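Local coordinates for protein family 88 glycosyl hydrolase (Bacteroides thetaiotaomicron, PDB 5NOA) that belongs to glycosyl hydrolase family 88 and probably cleaves sugar chains of complex plant polysaccharides, perhaps arabinogalactan such as gum arabic, at residues E145-W156 with L180-Y191. Sequence-based numbering, arbitrary orientation.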
ATOM      1  N   GLU A 145       0.212  21.211  -3.143  1.00  8.19           N
ATOM      2  CA  GLU A 145       0.347  22.314  -4.086  1.00  9.20           C
ATOM      3  C   GLU A 145       1.652  23.087  -3.869  1.00  8.75           C
ATOM      4  O   GLU A 145       2.288  23.481  -4.845  1.00 10.96           O
ATOM      5  CB  GLU A 145      -0.917  23.157  -4.122  1.00 10.37           C
ATOM      6  CG  GLU A 145      -2.075  22.317  -4.684  1.00 11.74           C
ATOM      7  CD  GLU A 145      -3.497  22.790  -4.414  1.00 12.46           C
ATOM      8  OE1 GLU A 145      -3.695  23.973  -4.026  1.00 14.58           O
ATOM      9  OE2 GLU A 145      -4.448  21.961  -4.596  1.00 12.65           O
ATOM     10  N   TYR A 146       2.095  23.265  -2.616  1.00  8.73           N
ATOM     11  CA  TYR A 146       3.418  23.819  -2.397  1.00  7.78           C
ATOM     12  C   TYR A 146       4.488  22.877  -2.962  1.00  8.50           C
ATOM     13  O   TYR A 146       5.388  23.283  -3.699  1.00  9.35           O
ATOM     14  CB  TYR A 146       3.689  24.071  -0.911  1.00  9.31           C
ATOM     15  CG  TYR A 146       5.124  24.506  -0.705  1.00 10.33           C
ATOM     16  CD1 TYR A 146       5.534  25.794  -1.065  1.00 12.15           C
ATOM     17  CD2 TYR A 146       6.082  23.627  -0.214  1.00 10.63           C
ATOM     18  CE1 TYR A 146       6.862  26.164  -0.946  1.00 13.82           C
ATOM     19  CE2 TYR A 146       7.396  24.009  -0.065  1.00 11.86           C
ATOM     20  CZ  TYR A 146       7.793  25.269  -0.432  1.00 13.00           C
ATOM     21  OH  TYR A 146       9.106  25.652  -0.294  1.00 15.65           O
ATOM     22  N   GLN A 147       4.402  21.596  -2.639  1.00  8.53           N
ATOM     23  CA  GLN A 147       5.370  20.637  -3.154  1.00  8.09           C
ATOM     24  C   GLN A 147       5.476  20.703  -4.669  1.00  8.36           C
ATOM     25  O   GLN A 147       6.569  20.747  -5.230  1.00  8.46           O
ATOM     26  CB  GLN A 147       5.010  19.240  -2.700  1.00  7.83           C
ATOM     27  CG  GLN A 147       5.996  18.167  -3.082  1.00  8.03           C
ATOM     28  CD  GLN A 147       5.684  16.865  -2.401  1.00  8.31           C
ATOM     29  OE1 GLN A 147       5.324  16.846  -1.229  1.00 10.21           O
ATOM     30  NE2 GLN A 147       5.869  15.774  -3.127  1.00  8.65           N
ATOM     31  N   MET A 148       4.333  20.726  -5.348  1.00  8.43           N
ATOM     32  CA  MET A 148       4.337  20.736  -6.810  1.00  8.55           C
ATOM     33  C   MET A 148       4.920  22.028  -7.399  1.00 10.00           C
ATOM     34  O   MET A 148       5.385  22.028  -8.529  1.00 11.76           O
ATOM     35  CB  MET A 148       2.937  20.487  -7.371  1.00 10.62           C
ATOM     36  CG  MET A 148       2.429  19.092  -7.065  1.00 10.40           C
ATOM     37  SD  MET A 148       0.858  18.722  -7.867  1.00 11.67           S
ATOM     38  CE  MET A 148      -0.272  19.868  -7.097  1.00 12.29           C
ATOM     39  N   SER A 149       4.920  23.103  -6.619  1.00  9.37           N
ATOM     40  CA  SER A 149       5.498  24.371  -7.044  1.00 10.35           C
ATOM     41  C   SER A 149       6.989  24.393  -6.973  1.00 10.03           C
ATOM     42  O   SER A 149       7.637  25.242  -7.584  1.00 11.98           O
ATOM     43  CB  SER A 149       4.944  25.538  -6.208  1.00 11.68           C
ATOM     44  OG  SER A 149       5.527  25.683  -4.930  1.00 11.18           O
ATOM     45  N   THR A 150       7.577  23.489  -6.210  1.00 10.11           N
ATOM     46  CA  THR A 150       9.042  23.431  -6.076  1.00  9.35           C
ATOM     47  C   THR A 150       9.629  22.766  -7.336  1.00 10.10           C
ATOM     48  O   THR A 150       8.930  22.030  -8.020  1.00 10.91           O
ATOM     49  CB  THR A 150       9.484  22.650  -4.824  1.00  9.88           C
ATOM     50  OG1 THR A 150       9.202  21.259  -4.974  1.00  9.79           O
ATOM     51  CG2 THR A 150       8.851  23.212  -3.581  1.00 10.20           C
ATOM     52  N   PRO A 151      10.921  23.025  -7.616  1.00 10.72           N
ATOM     53  CA  PRO A 151      11.518  22.377  -8.793  1.00 11.12           C
ATOM     54  C   PRO A 151      11.893  20.933  -8.584  1.00 10.58           C
ATOM     55  O   PRO A 151      12.156  20.240  -9.561  1.00 14.15           O
ATOM     56  CB  PRO A 151      12.780  23.213  -9.082  1.00 13.96           C
ATOM     57  CG  PRO A 151      12.993  24.078  -7.920  1.00 15.90           C
ATOM     58  CD  PRO A 151      11.779  24.083  -7.055  1.00 11.46           C
ATOM     59  N   ASN A 152      11.991  20.480  -7.337  1.00 10.57           N
ATOM     60  CA  ASN A 152      12.625  19.207  -7.060  1.00 10.68           C
ATOM     61  C   ASN A 152      11.798  18.070  -7.674  1.00 10.39           C
ATOM     62  O   ASN A 152      10.570  18.090  -7.634  1.00 11.39           O
ATOM     63  CB  ASN A 152      12.707  18.966  -5.542  1.00 11.05           C
ATOM     64  CG  ASN A 152      13.232  20.130  -4.751  1.00 14.74           C
ATOM     65  OD1 ASN A 152      12.773  21.263  -4.887  1.00 15.13           O
ATOM     66  ND2 ASN A 152      14.102  19.820  -3.819  1.00 21.86           N
ATOM     67  N   ASN A 153      12.471  17.043  -8.172  1.00  9.03           N
ATOM     68  CA  ASN A 153      11.785  15.863  -8.720  1.00  9.15           C
ATOM     69  C   ASN A 153      11.958  14.601  -7.869  1.00  8.39           C
ATOM     70  O   ASN A 153      11.501  13.552  -8.277  1.00  8.90           O
ATOM     71  CB  ASN A 153      12.231  15.572 -10.170  1.00 10.76           C
ATOM     72  CG  ASN A 153      13.609  14.969 -10.253  1.00 10.79           C
ATOM     73  OD1 ASN A 153      14.436  15.174  -9.379  1.00 13.09           O
ATOM     74  ND2 ASN A 153      13.878  14.227 -11.319  1.00 13.14           N
ATOM     75  N   ASP A 154      12.622  14.728  -6.719  1.00  8.71           N
ATOM     76  CA  ASP A 154      13.178  13.563  -6.020  1.00  8.67           C
ATOM     77  C   ASP A 154      12.468  13.282  -4.675  1.00  7.62           C
ATOM     78  O   ASP A 154      13.065  12.708  -3.756  1.00  8.25           O
ATOM     79  CB  ASP A 154      14.684  13.729  -5.807  1.00 10.31           C
ATOM     80  CG  ASP A 154      15.047  14.931  -4.981  1.00 12.06           C
ATOM     81  OD1 ASP A 154      14.206  15.795  -4.718  1.00 13.02           O
ATOM     82  OD2 ASP A 154      16.245  15.026  -4.663  1.00 17.49           O
ATOM     83  N   TYR A 155      11.207  13.663  -4.595  1.00  7.18           N
ATOM     84  CA  TYR A 155      10.421  13.441  -3.390  1.00  7.36           C
ATOM     85  C   TYR A 155      10.192  11.966  -3.075  1.00  6.91           C
ATOM     86  O   TYR A 155       9.996  11.644  -1.913  1.00  7.23           O
ATOM     87  CB  TYR A 155       9.071  14.180  -3.464  1.00  7.87           C
ATOM     88  CG  TYR A 155       9.248  15.679  -3.349  1.00  7.52           C
ATOM     89  CD1 TYR A 155       9.530  16.237  -2.117  1.00  7.91           C
ATOM     90  CD2 TYR A 155       9.210  16.521  -4.464  1.00  8.22           C
ATOM     91  CE1 TYR A 155       9.776  17.589  -1.990  1.00  8.86           C
ATOM     92  CE2 TYR A 155       9.412  17.892  -4.313  1.00  8.20           C
ATOM     93  CZ  TYR A 155       9.699  18.410  -3.079  1.00  8.43           C
ATOM     94  OH  TYR A 155       9.943  19.749  -2.879  1.00 10.00           O
ATOM     95  N   TRP A 156      10.122  11.112  -4.097  1.00  6.95           N
ATOM     96  CA  TRP A 156       9.790   9.684  -3.915  1.00  6.80           C
ATOM     97  C   TRP A 156      11.065   8.868  -4.108  1.00  6.70           C
ATOM     98  O   TRP A 156      11.339   8.292  -5.175  1.00  8.93           O
ATOM     99  CB  TRP A 156       8.668   9.235  -4.834  1.00  7.36           C
ATOM    100  CG  TRP A 156       7.389   9.987  -4.625  1.00  6.93           C
ATOM    101  CD1 TRP A 156       7.081  10.821  -3.575  1.00  7.69           C
ATOM    102  CD2 TRP A 156       6.258  10.043  -5.518  1.00  7.39           C
ATOM    103  NE1 TRP A 156       5.847  11.388  -3.780  1.00  7.44           N
ATOM    104  CE2 TRP A 156       5.314  10.915  -4.950  1.00  6.86           C
ATOM    105  CE3 TRP A 156       5.942   9.431  -6.757  1.00  7.42           C
ATOM    106  CZ2 TRP A 156       4.098  11.202  -5.580  1.00  7.44           C
ATOM    107  CZ3 TRP A 156       4.784   9.713  -7.348  1.00  8.31           C
ATOM    108  CH2 TRP A 156       3.863  10.580  -6.775  1.00  8.66           C
ATOM    109  N   LEU A 180      -2.146  19.692 -12.760  1.00 10.20           N
ATOM    110  CA  LEU A 180      -0.802  19.605 -12.245  1.00 10.22           C
ATOM    111  C   LEU A 180      -0.600  18.353 -11.390  1.00  9.26           C
ATOM    112  O   LEU A 180       0.481  17.790 -11.406  1.00  9.50           O
ATOM    113  CB  LEU A 180      -0.429  20.881 -11.489  1.00 10.10           C
ATOM    114  CG  LEU A 180       1.021  20.989 -11.064  1.00 13.00           C
ATOM    115  CD1 LEU A 180       1.964  21.059 -12.271  1.00 15.50           C
ATOM    116  CD2 LEU A 180       1.193  22.213 -10.183  1.00 15.90           C
ATOM    117  N   TYR A 181      -1.631  17.928 -10.653  1.00  8.60           N
ATOM    118  CA  TYR A 181      -1.505  16.680  -9.867  1.00  8.77           C
ATOM    119  C   TYR A 181      -1.091  15.493 -10.723  1.00  8.20           C
ATOM    120  O   TYR A 181      -0.300  14.667 -10.286  1.00  8.90           O
ATOM    121  CB  TYR A 181      -2.809  16.366  -9.131  1.00  9.10           C
ATOM    122  CG  TYR A 181      -3.055  17.196  -7.897  1.00  8.97           C
ATOM    123  CD1 TYR A 181      -2.368  16.926  -6.731  1.00  9.07           C
ATOM    124  CD2 TYR A 181      -3.975  18.249  -7.882  1.00  9.46           C
ATOM    125  CE1 TYR A 181      -2.577  17.683  -5.589  1.00  9.74           C
ATOM    126  CE2 TYR A 181      -4.172  19.000  -6.748  1.00  9.89           C
ATOM    127  CZ  TYR A 181      -3.473  18.703  -5.604  1.00  9.50           C
ATOM    128  OH  TYR A 181      -3.664  19.412  -4.449  1.00 11.38           O
ATOM    129  N   LEU A 182      -1.642  15.410 -11.928  1.00  8.50           N
ATOM    130  CA  LEU A 182      -1.335  14.277 -12.790  1.00  9.22           C
ATOM    131  C   LEU A 182      -0.012  14.409 -13.520  1.00  9.00           C
ATOM    132  O   LEU A 182       0.659  13.417 -13.795  1.00 10.69           O
ATOM    133  CB  LEU A 182      -2.514  13.983 -13.734  1.00 10.16           C
ATOM    134  CG  LEU A 182      -3.855  13.748 -13.035  1.00 11.48           C
ATOM    135  CD1 LEU A 182      -4.933  13.430 -14.074  1.00 12.89           C
ATOM    136  CD2 LEU A 182      -3.769  12.671 -11.979  1.00 12.55           C
ATOM    137  N   GLU A 183       0.388  15.643 -13.789  1.00  9.34           N
ATOM    138  CA  GLU A 183       1.707  15.882 -14.334  1.00  9.73           C
ATOM    139  C   GLU A 183       2.810  15.532 -13.333  1.00  8.59           C
ATOM    140  O   GLU A 183       3.817  14.874 -13.661  1.00  9.06           O
ATOM    141  CB  GLU A 183       1.848  17.324 -14.775  1.00 12.52           C
ATOM    142  CG  GLU A 183       3.221  17.727 -15.262  1.00 18.72           C
ATOM    143  CD  GLU A 183       3.765  16.878 -16.390  1.00 23.12           C
ATOM    144  OE1 GLU A 183       2.983  16.504 -17.335  1.00 22.92           O
ATOM    145  OE2 GLU A 183       5.012  16.610 -16.313  1.00 29.91           O
ATOM    146  N   LYS A 184       2.619  15.963 -12.105  1.00  8.50           N
ATOM    147  CA  LYS A 184       3.591  15.688 -11.047  1.00  9.09           C
ATOM    148  C   LYS A 184       3.588  14.241 -10.589  1.00  8.35           C
ATOM    149  O   LYS A 184       4.650  13.735 -10.218  1.00  9.30           O
ATOM    150  CB  LYS A 184       3.401  16.700  -9.916  1.00  9.96           C
ATOM    151  CG  LYS A 184       3.825  18.115 -10.326  1.00 10.28           C
ATOM    152  CD  LYS A 184       5.336  18.277 -10.301  1.00 11.12           C
ATOM    153  CE  LYS A 184       5.781  19.652 -10.763  1.00 12.41           C
ATOM    154  NZ  LYS A 184       7.251  19.799 -10.644  1.00 13.69           N
ATOM    155  N   LEU A 185       2.432  13.573 -10.619  1.00  8.17           N
ATOM    156  CA  LEU A 185       2.436  12.117 -10.400  1.00  8.65           C
ATOM    157  C   LEU A 185       3.449  11.481 -11.342  1.00  8.36           C
ATOM    158  O   LEU A 185       4.284  10.658 -10.944  1.00  8.26           O
ATOM    159  CB  LEU A 185       1.024  11.580 -10.674  1.00  9.04           C
ATOM    160  CG  LEU A 185       0.881  10.054 -10.769  1.00  9.11           C
ATOM    161  CD1 LEU A 185       1.283   9.382  -9.500  1.00  9.64           C
ATOM    162  CD2 LEU A 185      -0.536   9.737 -11.165  1.00  9.78           C
ATOM    163  N   HIS A 186       3.382  11.865 -12.631  1.00  8.24           N
ATOM    164  CA  HIS A 186       4.300  11.272 -13.601  1.00  8.50           C
ATOM    165  C   HIS A 186       5.755  11.648 -13.323  1.00  8.00           C
ATOM    166  O   HIS A 186       6.637  10.785 -13.361  1.00  9.07           O
ATOM    167  CB  HIS A 186       3.911  11.696 -14.988  1.00  9.77           C
ATOM    168  CG  HIS A 186       4.733  11.056 -16.028  1.00 11.37           C
ATOM    169  ND1 HIS A 186       5.767  11.708 -16.644  1.00 14.51           N
ATOM    170  CD2 HIS A 186       4.739   9.792 -16.509  1.00 12.99           C
ATOM    171  CE1 HIS A 186       6.358  10.889 -17.496  1.00 16.59           C
ATOM    172  NE2 HIS A 186       5.758   9.712 -17.425  1.00 15.41           N
ATOM    173  N   GLU A 187       6.003  12.931 -13.051  1.00  8.05           N
ATOM    174  CA  GLU A 187       7.370  13.378 -12.841  1.00  8.15           C
ATOM    175  C   GLU A 187       7.993  12.682 -11.622  1.00  7.30           C
ATOM    176  O   GLU A 187       9.129  12.184 -11.676  1.00  8.28           O
ATOM    177  CB  GLU A 187       7.387  14.885 -12.658  1.00  9.75           C
ATOM    178  CG  GLU A 187       8.787  15.410 -12.460  1.00 12.96           C
ATOM    179  CD  GLU A 187       8.891  16.897 -12.399  1.00 16.37           C
ATOM    180  OE1 GLU A 187       7.875  17.602 -12.386  1.00 16.68           O
ATOM    181  OE2 GLU A 187      10.070  17.338 -12.331  1.00 22.55           O
ATOM    182  N   TYR A 188       7.243  12.607 -10.538  1.00  7.07           N
ATOM    183  CA  TYR A 188       7.777  12.003  -9.319  1.00  7.03           C
ATOM    184  C   TYR A 188       7.956  10.490  -9.463  1.00  6.36           C
ATOM    185  O   TYR A 188       8.928   9.930  -8.945  1.00  7.10           O
ATOM    186  CB  TYR A 188       6.927  12.358  -8.097  1.00  7.10           C
ATOM    187  CG  TYR A 188       6.824  13.840  -7.760  1.00  7.49           C
ATOM    188  CD1 TYR A 188       7.768  14.770  -8.161  1.00  7.62           C
ATOM    189  CD2 TYR A 188       5.721  14.291  -7.048  1.00  7.85           C
ATOM    190  CE1 TYR A 188       7.632  16.118  -7.793  1.00  8.48           C
ATOM    191  CE2 TYR A 188       5.556  15.605  -6.731  1.00  7.91           C
ATOM    192  CZ  TYR A 188       6.530  16.524  -7.098  1.00  7.79           C
ATOM    193  OH  TYR A 188       6.338  17.831  -6.733  1.00  8.72           O
ATOM    194  N   LEU A 189       7.032   9.816 -10.138  1.00  7.03           N
ATOM    195  CA  LEU A 189       7.178   8.381 -10.349  1.00  7.87           C
ATOM    196  C   LEU A 189       8.313   8.101 -11.318  1.00  7.18           C
ATOM    197  O   LEU A 189       9.070   7.154 -11.128  1.00  8.34           O
ATOM    198  CB  LEU A 189       5.892   7.799 -10.871  1.00  8.04           C
ATOM    199  CG  LEU A 189       5.943   6.316 -11.258  1.00  9.32           C
ATOM    200  CD1 LEU A 189       6.333   5.453 -10.097  1.00  9.83           C
ATOM    201  CD2 LEU A 189       4.614   5.863 -11.801  1.00 10.25           C
ATOM    202  N   ALA A 190       8.471   8.938 -12.345  1.00  8.11           N
ATOM    203  CA  ALA A 190       9.552   8.725 -13.286  1.00  8.91           C
ATOM    204  C   ALA A 190      10.891   8.769 -12.557  1.00  8.22           C
ATOM    205  O   ALA A 190      11.808   7.963 -12.856  1.00  9.81           O
ATOM    206  CB  ALA A 190       9.485   9.748 -14.423  1.00  9.48           C
ATOM    207  N   TYR A 191      11.045   9.683 -11.597  1.00  7.89           N
ATOM    208  CA  TYR A 191      12.260   9.717 -10.792  1.00  7.87           C
ATOM    209  C   TYR A 191      12.474   8.439 -10.023  1.00  8.11           C
ATOM    210  O   TYR A 191      13.507   7.807 -10.105  1.00  8.32           O
ATOM    211  CB  TYR A 191      12.209  10.865  -9.787  1.00  7.97           C
ATOM    212  CG  TYR A 191      13.367  10.821  -8.853  1.00  8.26           C
ATOM    213  CD1 TYR A 191      14.592  11.287  -9.271  1.00  9.78           C
ATOM    214  CD2 TYR A 191      13.270  10.253  -7.584  1.00  9.32           C
ATOM    215  CE1 TYR A 191      15.708  11.217  -8.465  1.00 10.70           C
ATOM    216  CE2 TYR A 191      14.363  10.181  -6.761  1.00  9.78           C
ATOM    217  CZ  TYR A 191      15.580  10.656  -7.218  1.00 10.68           C
ATOM    218  OH  TYR A 191      16.670  10.571  -6.407  1.00 13.72           O
TER
HETATM  219  O   HOH W   1       8.189  19.429  -7.876  1.00 10.98           O
HETATM  220  O   HOH W   2       7.982  22.558 -10.735  1.00 29.37           O
HETATM  221  O   HOH W   3      10.222  19.862 -11.483  1.00 25.34           O
HETATM  222  O   HOH W   4      10.138  11.595  -6.895  1.00  9.03           O
HETATM  223  O   HOH W   5      11.398  13.054 -13.063  1.00 17.21           O
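Leu180 meets Met148 through its CD2 branch, which lies 3.7 Å from Met148 CB and lines one side of a hole completed by Tyr181, Lys184 and Tyr188, into which the methionine fits as a knob. The Tyr181 ring takes Met148 CE over the centre of one face, 3.6 Å from the ring centroid, while the sulfur stands obliquely to it in a Met-aromatic contact; the bend of the methionine at chi3 (-65°) turns the methyl over the ring. Tyr181 OH donates to Glu145 OE2 at 2.7 Å, reaching the carboxylate oxygen on its anti side, and Arg141 pairs with the same oxygen. With a leucine at Tyr181, lacking ring and hydroxyl, Glu145 OE2 would probably depend more on Arg141 and the Met148 methyl would lose its CH-pi partner. Lys184 runs alongside Met148 in the opposite sense, CG to CG at 3.7 Å; its NZ, salt-bridged to Glu187 OE1, also donates to two waters within bonding reach of Thr150 O. Within the (alpha/alpha)6-barrel of the six-hairpin clan, this pairing joins helix 135-149 and the loop after it to helix 180-196, the short helical segments crossing at 59°. Leu185 CD1 lies at the in-plane edge of the Trp156 indole. Tyr188, buried, heads an aromatic cluster: its CB sits over the six-membered ring of Trp156, 3.4 Å from the centroid, its ring meets that indole face edge-to-face with planes at 71°, and the edge of Tyr155 turns toward the Tyr188 face in an offset edge-to-face pair. Tyr188 OH lies 2.7 Å from the oxygen of water 1, one of those two waters, which Asn152 O also approaches. At Tyr191 the ring receives Asp154 CA over one face, 3.7 Å from the centroid, while Asn153 O approaches Tyr191 CB to 3.2 Å.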